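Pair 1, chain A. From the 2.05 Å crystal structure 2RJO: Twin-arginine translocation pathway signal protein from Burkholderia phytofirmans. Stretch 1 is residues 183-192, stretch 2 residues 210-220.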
# COMPACT_ATOMS: atom_id res chain seq x y z
N ALA A 183 7.81 14.62 -4.34
CA ALA A 183 6.61 15.44 -4.27
C ALA A 183 6.91 16.87 -3.83
O ALA A 183 6.23 17.81 -4.24
CB ALA A 183 5.60 14.82 -3.31
N PHE A 184 7.93 17.03 -3.00
CA PHE A 184 8.32 18.34 -2.50
C PHE A 184 8.54 19.34 -3.64
O PHE A 184 7.78 20.30 -3.76
CB PHE A 184 9.57 18.19 -1.63
CG PHE A 184 9.99 19.45 -0.92
CD1 PHE A 184 9.39 19.82 0.29
CD2 PHE A 184 11.00 20.25 -1.44
CE1 PHE A 184 9.80 20.95 0.98
CE2 PHE A 184 11.42 21.40 -0.76
CZ PHE A 184 10.82 21.76 0.45
N PRO A 185 9.57 19.13 -4.48
CA PRO A 185 9.80 20.09 -5.58
C PRO A 185 8.65 20.25 -6.55
O PRO A 185 8.56 21.27 -7.24
CB PRO A 185 11.07 19.55 -6.25
CG PRO A 185 11.01 18.10 -5.99
CD PRO A 185 10.55 18.03 -4.54
N ILE A 186 7.77 19.26 -6.64
CA ILE A 186 6.63 19.37 -7.54
C ILE A 186 5.58 20.31 -6.93
O ILE A 186 4.93 21.08 -7.65
CB ILE A 186 5.99 17.98 -7.80
CG1 ILE A 186 6.94 17.11 -8.63
CG2 ILE A 186 4.68 18.15 -8.54
CD1 ILE A 186 6.40 15.72 -8.94
N MSE A 187 5.43 20.26 -5.61
CA MSE A 187 4.48 21.12 -4.91
C MSE A 187 4.94 22.56 -5.03
O MSE A 187 4.13 23.48 -5.21
CB MSE A 187 4.40 20.75 -3.42
CG MSE A 187 3.04 20.23 -2.96
SE MSE A 187 1.68 21.40 -3.06
CE MSE A 187 0.59 20.57 -3.94
N GLN A 188 6.25 22.76 -4.93
CA GLN A 188 6.84 24.09 -5.03
C GLN A 188 6.54 24.72 -6.37
O GLN A 188 6.07 25.85 -6.44
CB GLN A 188 8.36 24.03 -4.83
CG GLN A 188 8.77 23.60 -3.46
CD GLN A 188 10.26 23.72 -3.26
OE1 GLN A 188 11.05 23.05 -3.95
NE2 GLN A 188 10.66 24.57 -2.32
N ALA A 189 6.84 23.98 -7.44
CA ALA A 189 6.61 24.47 -8.80
C ALA A 189 5.13 24.77 -9.04
O ALA A 189 4.80 25.68 -9.79
CB ALA A 189 7.11 23.46 -9.82
N TRP A 190 4.25 23.99 -8.42
CA TRP A 190 2.81 24.21 -8.57
C TRP A 190 2.36 25.50 -7.90
O TRP A 190 1.46 26.18 -8.38
CB TRP A 190 1.99 23.08 -7.96
CG TRP A 190 1.78 21.88 -8.83
CD1 TRP A 190 1.80 21.84 -10.20
CD2 TRP A 190 1.46 20.56 -8.39
NE1 TRP A 190 1.50 20.57 -10.63
CE2 TRP A 190 1.28 19.76 -9.55
CE3 TRP A 190 1.29 19.97 -7.13
CZ2 TRP A 190 0.94 18.41 -9.48
CZ3 TRP A 190 0.95 18.61 -7.07
CH2 TRP A 190 0.78 17.85 -8.23
N MSE A 191 2.96 25.82 -6.75
CA MSE A 191 2.60 27.03 -6.03
C MSE A 191 3.10 28.27 -6.76
O MSE A 191 2.49 29.33 -6.69
CB MSE A 191 3.18 27.00 -4.62
CG MSE A 191 2.37 26.16 -3.68
SE MSE A 191 3.21 25.97 -2.12
CE MSE A 191 3.76 24.24 -2.31
N THR A 192 4.21 28.12 -7.47
CA THR A 192 4.77 29.22 -8.23
C THR A 192 3.93 29.40 -9.49
O THR A 192 3.71 30.53 -9.93
CB THR A 192 6.23 28.92 -8.63
OG1 THR A 192 7.10 29.15 -7.51
CG2 THR A 192 6.65 29.81 -9.80
N LEU A 210 2.88 14.19 2.78
CA LEU A 210 3.79 14.80 3.75
C LEU A 210 4.82 15.62 2.99
O LEU A 210 5.32 16.62 3.49
CB LEU A 210 4.49 13.73 4.60
CG LEU A 210 3.56 13.02 5.60
CD1 LEU A 210 4.29 11.88 6.29
CD2 LEU A 210 3.06 14.01 6.62
N GLY A 211 5.13 15.18 1.78
CA GLY A 211 6.09 15.91 0.95
C GLY A 211 5.41 17.20 0.53
O GLY A 211 6.04 18.25 0.50
N ALA A 212 4.13 17.11 0.19
CA ALA A 212 3.36 18.28 -0.21
C ALA A 212 3.26 19.24 0.98
O ALA A 212 3.44 20.45 0.83
CB ALA A 212 1.96 17.85 -0.66
N ILE A 213 2.98 18.70 2.16
CA ILE A 213 2.86 19.52 3.36
C ILE A 213 4.17 20.18 3.77
O ILE A 213 4.17 21.22 4.41
CB ILE A 213 2.31 18.70 4.53
CG1 ILE A 213 0.88 18.26 4.21
CG2 ILE A 213 2.36 19.52 5.81
CD1 ILE A 213 0.29 17.24 5.19
N GLU A 214 5.30 19.57 3.40
CA GLU A 214 6.59 20.16 3.74
C GLU A 214 6.84 21.39 2.87
O GLU A 214 7.49 22.34 3.30
CB GLU A 214 7.72 19.15 3.52
CG GLU A 214 7.76 18.05 4.57
CD GLU A 214 8.75 16.96 4.22
OE1 GLU A 214 8.62 16.38 3.12
OE2 GLU A 214 9.66 16.70 5.04
N ALA A 215 6.32 21.35 1.65
CA ALA A 215 6.45 22.46 0.73
C ALA A 215 5.51 23.57 1.21
O ALA A 215 5.89 24.74 1.22
CB ALA A 215 6.08 22.01 -0.68
N LEU A 216 4.30 23.21 1.60
CA LEU A 216 3.35 24.21 2.10
C LEU A 216 3.92 24.89 3.34
O LEU A 216 3.88 26.11 3.47
CB LEU A 216 2.02 23.56 2.46
CG LEU A 216 1.21 22.94 1.33
CD1 LEU A 216 -0.01 22.24 1.92
CD2 LEU A 216 0.80 24.01 0.33
N ARG A 217 4.46 24.09 4.26
CA ARG A 217 5.05 24.62 5.48
C ARG A 217 6.15 25.63 5.15
O ARG A 217 6.30 26.64 5.83
CB ARG A 217 5.62 23.47 6.32
CG ARG A 217 6.37 23.92 7.57
CD ARG A 217 6.81 22.73 8.43
NE ARG A 217 5.66 22.01 8.99
CZ ARG A 217 5.10 20.93 8.45
NH1 ARG A 217 5.57 20.42 7.32
NH2 ARG A 217 4.04 20.37 9.03
N ALA A 218 6.92 25.36 4.09
CA ALA A 218 8.00 26.25 3.68
C ALA A 218 7.46 27.59 3.16
O ALA A 218 8.17 28.58 3.12
CB ALA A 218 8.85 25.59 2.61
N GLU A 219 6.19 27.61 2.75
CA GLU A 219 5.58 28.82 2.23
C GLU A 219 4.53 29.37 3.18
O GLU A 219 3.73 30.24 2.81
CB GLU A 219 4.99 28.54 0.84
CG GLU A 219 6.09 28.30 -0.20
CD GLU A 219 5.74 27.23 -1.22
OE1 GLU A 219 5.39 26.10 -0.81
OE2 GLU A 219 5.81 27.51 -2.44
N GLY A 220 4.53 28.86 4.41
CA GLY A 220 3.59 29.32 5.42
C GLY A 220 2.12 29.09 5.09
O GLY A 220 1.28 29.94 5.37

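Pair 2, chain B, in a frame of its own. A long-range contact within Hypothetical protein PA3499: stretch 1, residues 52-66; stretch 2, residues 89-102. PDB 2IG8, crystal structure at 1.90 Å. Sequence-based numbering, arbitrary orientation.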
# COMPACT_ATOMS: atom_id res chain seq x y z
N ASP B 52 -23.51 5.33 6.89
CA ASP B 52 -23.13 5.48 5.48
C ASP B 52 -21.63 5.72 5.33
O ASP B 52 -20.89 5.78 6.33
CB ASP B 52 -23.99 6.57 4.79
CG ASP B 52 -23.76 8.01 5.33
OD1 ASP B 52 -22.74 8.29 6.03
OD2 ASP B 52 -24.68 8.86 5.08
N ALA B 53 -21.18 5.87 4.08
CA ALA B 53 -19.74 5.90 3.80
C ALA B 53 -19.05 7.12 4.42
O ALA B 53 -17.95 7.01 4.94
CB ALA B 53 -19.48 5.88 2.29
N HIS B 54 -19.72 8.28 4.36
CA HIS B 54 -19.22 9.50 4.95
C HIS B 54 -19.07 9.33 6.47
O HIS B 54 -18.02 9.65 7.02
CB HIS B 54 -20.19 10.62 4.62
CG HIS B 54 -19.81 11.95 5.17
ND1 HIS B 54 -20.57 13.07 4.92
CD2 HIS B 54 -18.73 12.39 5.85
CE1 HIS B 54 -20.00 14.12 5.50
NE2 HIS B 54 -18.91 13.73 6.09
N ALA B 55 -20.12 8.84 7.14
CA ALA B 55 -20.06 8.61 8.58
C ALA B 55 -18.95 7.58 8.95
O ALA B 55 -18.17 7.80 9.92
CB ALA B 55 -21.45 8.21 9.16
N GLN B 56 -18.87 6.49 8.19
CA GLN B 56 -17.85 5.49 8.44
C GLN B 56 -16.45 6.09 8.26
O GLN B 56 -15.56 5.83 9.07
CB GLN B 56 -18.02 4.26 7.56
CG GLN B 56 -19.26 3.38 7.91
CD GLN B 56 -19.23 2.00 7.32
OE1 GLN B 56 -18.16 1.42 7.10
NE2 GLN B 56 -20.43 1.41 7.09
N ALA B 57 -16.25 6.86 7.20
CA ALA B 57 -14.91 7.41 6.94
C ALA B 57 -14.49 8.34 8.08
O ALA B 57 -13.35 8.31 8.52
CB ALA B 57 -14.85 8.12 5.60
N LEU B 58 -15.43 9.10 8.62
CA LEU B 58 -15.14 9.95 9.78
C LEU B 58 -14.79 9.18 11.06
O LEU B 58 -13.91 9.60 11.83
CB LEU B 58 -16.29 10.91 10.05
CG LEU B 58 -16.49 12.12 9.11
CD1 LEU B 58 -17.78 12.85 9.47
CD2 LEU B 58 -15.29 13.03 9.14
N VAL B 59 -15.50 8.09 11.33
CA VAL B 59 -15.15 7.21 12.44
C VAL B 59 -13.74 6.66 12.25
O VAL B 59 -12.95 6.66 13.20
CB VAL B 59 -16.17 6.05 12.62
CG1 VAL B 59 -15.61 4.96 13.57
CG2 VAL B 59 -17.54 6.61 13.09
N VAL B 60 -13.42 6.22 11.03
CA VAL B 60 -12.11 5.68 10.70
C VAL B 60 -11.03 6.73 10.92
O VAL B 60 -10.06 6.46 11.62
CB VAL B 60 -12.04 5.15 9.23
CG1 VAL B 60 -10.57 4.86 8.79
CG2 VAL B 60 -12.87 3.87 9.11
N LEU B 61 -11.22 7.93 10.36
CA LEU B 61 -10.27 9.02 10.56
C LEU B 61 -10.12 9.40 12.05
O LEU B 61 -9.02 9.66 12.51
CB LEU B 61 -10.61 10.25 9.67
CG LEU B 61 -10.46 10.01 8.15
CD1 LEU B 61 -11.13 11.13 7.32
CD2 LEU B 61 -8.95 9.82 7.76
N GLY B 62 -11.22 9.38 12.83
CA GLY B 62 -11.14 9.52 14.30
C GLY B 62 -10.28 8.48 14.98
O GLY B 62 -9.56 8.79 15.94
N LYS B 63 -10.33 7.23 14.51
CA LYS B 63 -9.46 6.18 15.03
C LYS B 63 -7.97 6.47 14.74
O LYS B 63 -7.12 6.39 15.63
CB LYS B 63 -9.87 4.81 14.50
CG LYS B 63 -11.20 4.35 15.10
CD LYS B 63 -11.55 2.91 14.72
CE LYS B 63 -12.88 2.53 15.36
NZ LYS B 63 -13.24 1.20 15.01
N VAL B 64 -7.68 6.83 13.49
CA VAL B 64 -6.34 7.26 13.11
C VAL B 64 -5.85 8.39 14.03
O VAL B 64 -4.73 8.34 14.53
CB VAL B 64 -6.30 7.69 11.63
CG1 VAL B 64 -4.94 8.34 11.28
CG2 VAL B 64 -6.61 6.47 10.74
N LYS B 65 -6.69 9.39 14.27
CA LYS B 65 -6.34 10.48 15.17
C LYS B 65 -6.06 10.03 16.61
O LYS B 65 -5.16 10.56 17.27
CB LYS B 65 -7.44 11.52 15.15
CG LYS B 65 -7.25 12.65 16.11
CD LYS B 65 -8.13 13.80 15.70
CE LYS B 65 -8.81 14.46 16.84
NZ LYS B 65 -7.91 15.13 17.75
N ALA B 66 -6.84 9.06 17.09
CA ALA B 66 -6.63 8.46 18.40
C ALA B 66 -5.26 7.80 18.47
O ALA B 66 -4.54 8.00 19.46
CB ALA B 66 -7.77 7.45 18.75
N ALA B 89 -18.78 4.23 -5.97
CA ALA B 89 -19.70 5.36 -5.92
C ALA B 89 -19.53 6.17 -4.65
O ALA B 89 -19.90 7.32 -4.64
CB ALA B 89 -21.15 4.90 -6.02
N ASP B 90 -18.97 5.59 -3.60
CA ASP B 90 -18.80 6.27 -2.31
C ASP B 90 -17.56 7.17 -2.26
O ASP B 90 -17.27 7.78 -1.22
CB ASP B 90 -18.73 5.23 -1.17
CG ASP B 90 -20.07 4.55 -0.90
OD1 ASP B 90 -21.11 5.11 -1.29
OD2 ASP B 90 -20.11 3.44 -0.32
N LYS B 91 -16.80 7.26 -3.35
CA LYS B 91 -15.56 8.04 -3.36
C LYS B 91 -15.79 9.48 -2.94
O LYS B 91 -14.98 10.03 -2.21
CB LYS B 91 -14.86 7.99 -4.74
CG LYS B 91 -15.64 8.62 -5.87
CD LYS B 91 -14.88 8.56 -7.21
CE LYS B 91 -15.56 9.44 -8.25
NZ LYS B 91 -15.40 10.88 -7.92
N ASP B 92 -16.90 10.07 -3.36
CA ASP B 92 -17.13 11.47 -3.01
C ASP B 92 -17.51 11.66 -1.53
O ASP B 92 -17.36 12.75 -1.00
CB ASP B 92 -18.18 12.09 -3.89
CG ASP B 92 -17.69 12.30 -5.32
OD1 ASP B 92 -16.44 12.24 -5.54
OD2 ASP B 92 -18.56 12.56 -6.19
N ALA B 93 -18.06 10.61 -0.93
CA ALA B 93 -18.42 10.61 0.48
C ALA B 93 -17.13 10.59 1.31
O ALA B 93 -17.06 11.24 2.35
CB ALA B 93 -19.27 9.44 0.80
N ILE B 94 -16.14 9.81 0.88
CA ILE B 94 -14.83 9.84 1.51
C ILE B 94 -14.21 11.25 1.34
O ILE B 94 -13.65 11.83 2.30
CB ILE B 94 -13.90 8.70 0.95
CG1 ILE B 94 -14.16 7.33 1.60
CG2 ILE B 94 -12.48 9.01 1.27
CD1 ILE B 94 -15.51 6.83 1.85
N GLY B 95 -14.34 11.84 0.16
CA GLY B 95 -13.92 13.24 -0.04
C GLY B 95 -14.52 14.23 0.97
O GLY B 95 -13.80 15.03 1.59
N ARG B 96 -15.82 14.12 1.21
CA ARG B 96 -16.51 14.98 2.15
C ARG B 96 -15.97 14.80 3.55
O ARG B 96 -15.72 15.77 4.21
CB ARG B 96 -17.99 14.65 2.18
CG ARG B 96 -18.80 15.40 1.21
CD ARG B 96 -20.27 15.10 1.43
NE ARG B 96 -21.13 15.80 0.45
CZ ARG B 96 -21.24 15.46 -0.83
NH1 ARG B 96 -20.53 14.44 -1.38
NH2 ARG B 96 -22.07 16.17 -1.57
N ALA B 97 -15.76 13.54 3.95
CA ALA B 97 -15.16 13.21 5.25
C ALA B 97 -13.79 13.87 5.43
O ALA B 97 -13.50 14.50 6.45
CB ALA B 97 -15.05 11.71 5.42
N ARG B 98 -12.95 13.75 4.40
CA ARG B 98 -11.65 14.38 4.42
C ARG B 98 -11.72 15.90 4.52
O ARG B 98 -10.95 16.51 5.29
CB ARG B 98 -10.83 13.94 3.22
CG ARG B 98 -10.31 12.53 3.38
CD ARG B 98 -9.26 12.21 2.33
NE ARG B 98 -9.84 12.07 1.00
CZ ARG B 98 -9.34 11.29 0.04
NH1 ARG B 98 -9.97 11.23 -1.13
NH2 ARG B 98 -8.23 10.60 0.22
N GLN B 99 -12.63 16.52 3.78
CA GLN B 99 -12.75 17.99 3.86
C GLN B 99 -13.07 18.40 5.30
O GLN B 99 -12.53 19.37 5.82
CB GLN B 99 -13.81 18.53 2.91
CG GLN B 99 -13.38 18.41 1.43
CD GLN B 99 -12.36 19.44 0.99
OE1 GLN B 99 -12.04 20.38 1.71
NE2 GLN B 99 -11.82 19.25 -0.20
N GLU B 100 -13.94 17.63 5.96
CA GLU B 100 -14.33 17.99 7.32
C GLU B 100 -13.22 17.70 8.33
O GLU B 100 -12.94 18.54 9.18
CB GLU B 100 -15.65 17.29 7.69
CG GLU B 100 -16.78 17.79 6.84
CD GLU B 100 -18.10 17.02 6.98
OE1 GLU B 100 -18.12 15.94 7.63
OE2 GLU B 100 -19.09 17.50 6.39
N PHE B 101 -12.59 16.54 8.22
CA PHE B 101 -11.52 16.11 9.12
C PHE B 101 -10.30 17.02 9.03
O PHE B 101 -9.67 17.33 10.04
CB PHE B 101 -11.13 14.67 8.78
CG PHE B 101 -10.13 14.04 9.74
CD1 PHE B 101 -10.51 13.66 11.01
CD2 PHE B 101 -8.85 13.80 9.34
CE1 PHE B 101 -9.60 13.06 11.87
CE2 PHE B 101 -7.93 13.17 10.19
CZ PHE B 101 -8.33 12.81 11.46
N PHE B 102 -9.99 17.45 7.82
CA PHE B 102 -8.89 18.36 7.58
C PHE B 102 -9.35 19.82 7.45
O PHE B 102 -8.70 20.60 6.75
CB PHE B 102 -8.14 17.90 6.32
CG PHE B 102 -7.43 16.58 6.49
CD1 PHE B 102 -6.32 16.49 7.31
CD2 PHE B 102 -7.86 15.44 5.82
CE1 PHE B 102 -5.63 15.28 7.48
CE2 PHE B 102 -7.18 14.19 5.99
CZ PHE B 102 -6.07 14.13 6.82
O HOH W 1 -22.66 6.13 1.58

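The sharpest difference lies at one matched position, where an aromatic ring reaches along the neighbouring helix. In pair 1 it is Phe A184, in pair 2 His B54; both have chi1 at t, and their side-chain centres fall 0.7 Å apart. The phenylalanine can offer only carbon: its edge meets the backbone of the other helix, with CE1 3.5 Å from C of Glu A214 and CD1 3.7 Å from O of Gly A211. The histidine adds a polar tip. Its NE2 donates a hydrogen bond to OE1 of Glu B100 at 2.8 Å, while CB of Arg B96 lies over one ring face, 4.0 Å from the centroid of the His B54 ring. Pair 1 has no hydrogen bond between its stretches, and Ala A218, which matches Glu B100, has no polar group on its side chain.

The frame is nearly identical. Fourteen central residues superpose with an RMSD of 0.3 Å; the helices run in broadly the same direction, crossing at -48° in pair 1 and -44° in pair 2, with axes 7.6 and 7.9 Å apart. Such proximity suits small residues. Ala A215 and Ala B97 match, and each methyl fills a hole in the facing helix: Ala A215 sits among Phe A184, Met A187, Gln A188 and Met A191, Ala B97 among His B54, Ala B57, Leu B58 and Leu B61. At the nearest backbone approach, Gly A211 matches Ala B93. The CA atoms of Phe A184 and Gly A211 are 4.8 Å apart, and a CB on the glycine would lie a tight 3.2 Å from CB of Ala A183. Pair 2 accommodates the methyl, CB of Ala B53 lying 3.9 Å from CB of Ala B93.

Bulk is also distributed differently. Selenomethionine Met A187 faces Ala A212, its CG 3.5 Å from the alanine CB; at the matching positions Ala B57 is small and Ile B94 large, with CD1 of the isoleucine 4.0 Å from CB of Ala B57. Although the CA-to-CB bond of Ile B94 points away, its end comes nearer and fills the space.

Farther along, Met A191 and Leu B61 match. The flexible selenomethionine brings CE to 3.6 Å from CB of Ala A215 and SE to 4.0 Å from CD2 of Leu A216. Leu B61 instead lays CB over a face of Phe B101, 3.6 Å from the centroid of the Phe B101 ring, so a broad aromatic surface packs where pair 1 has Glu A219.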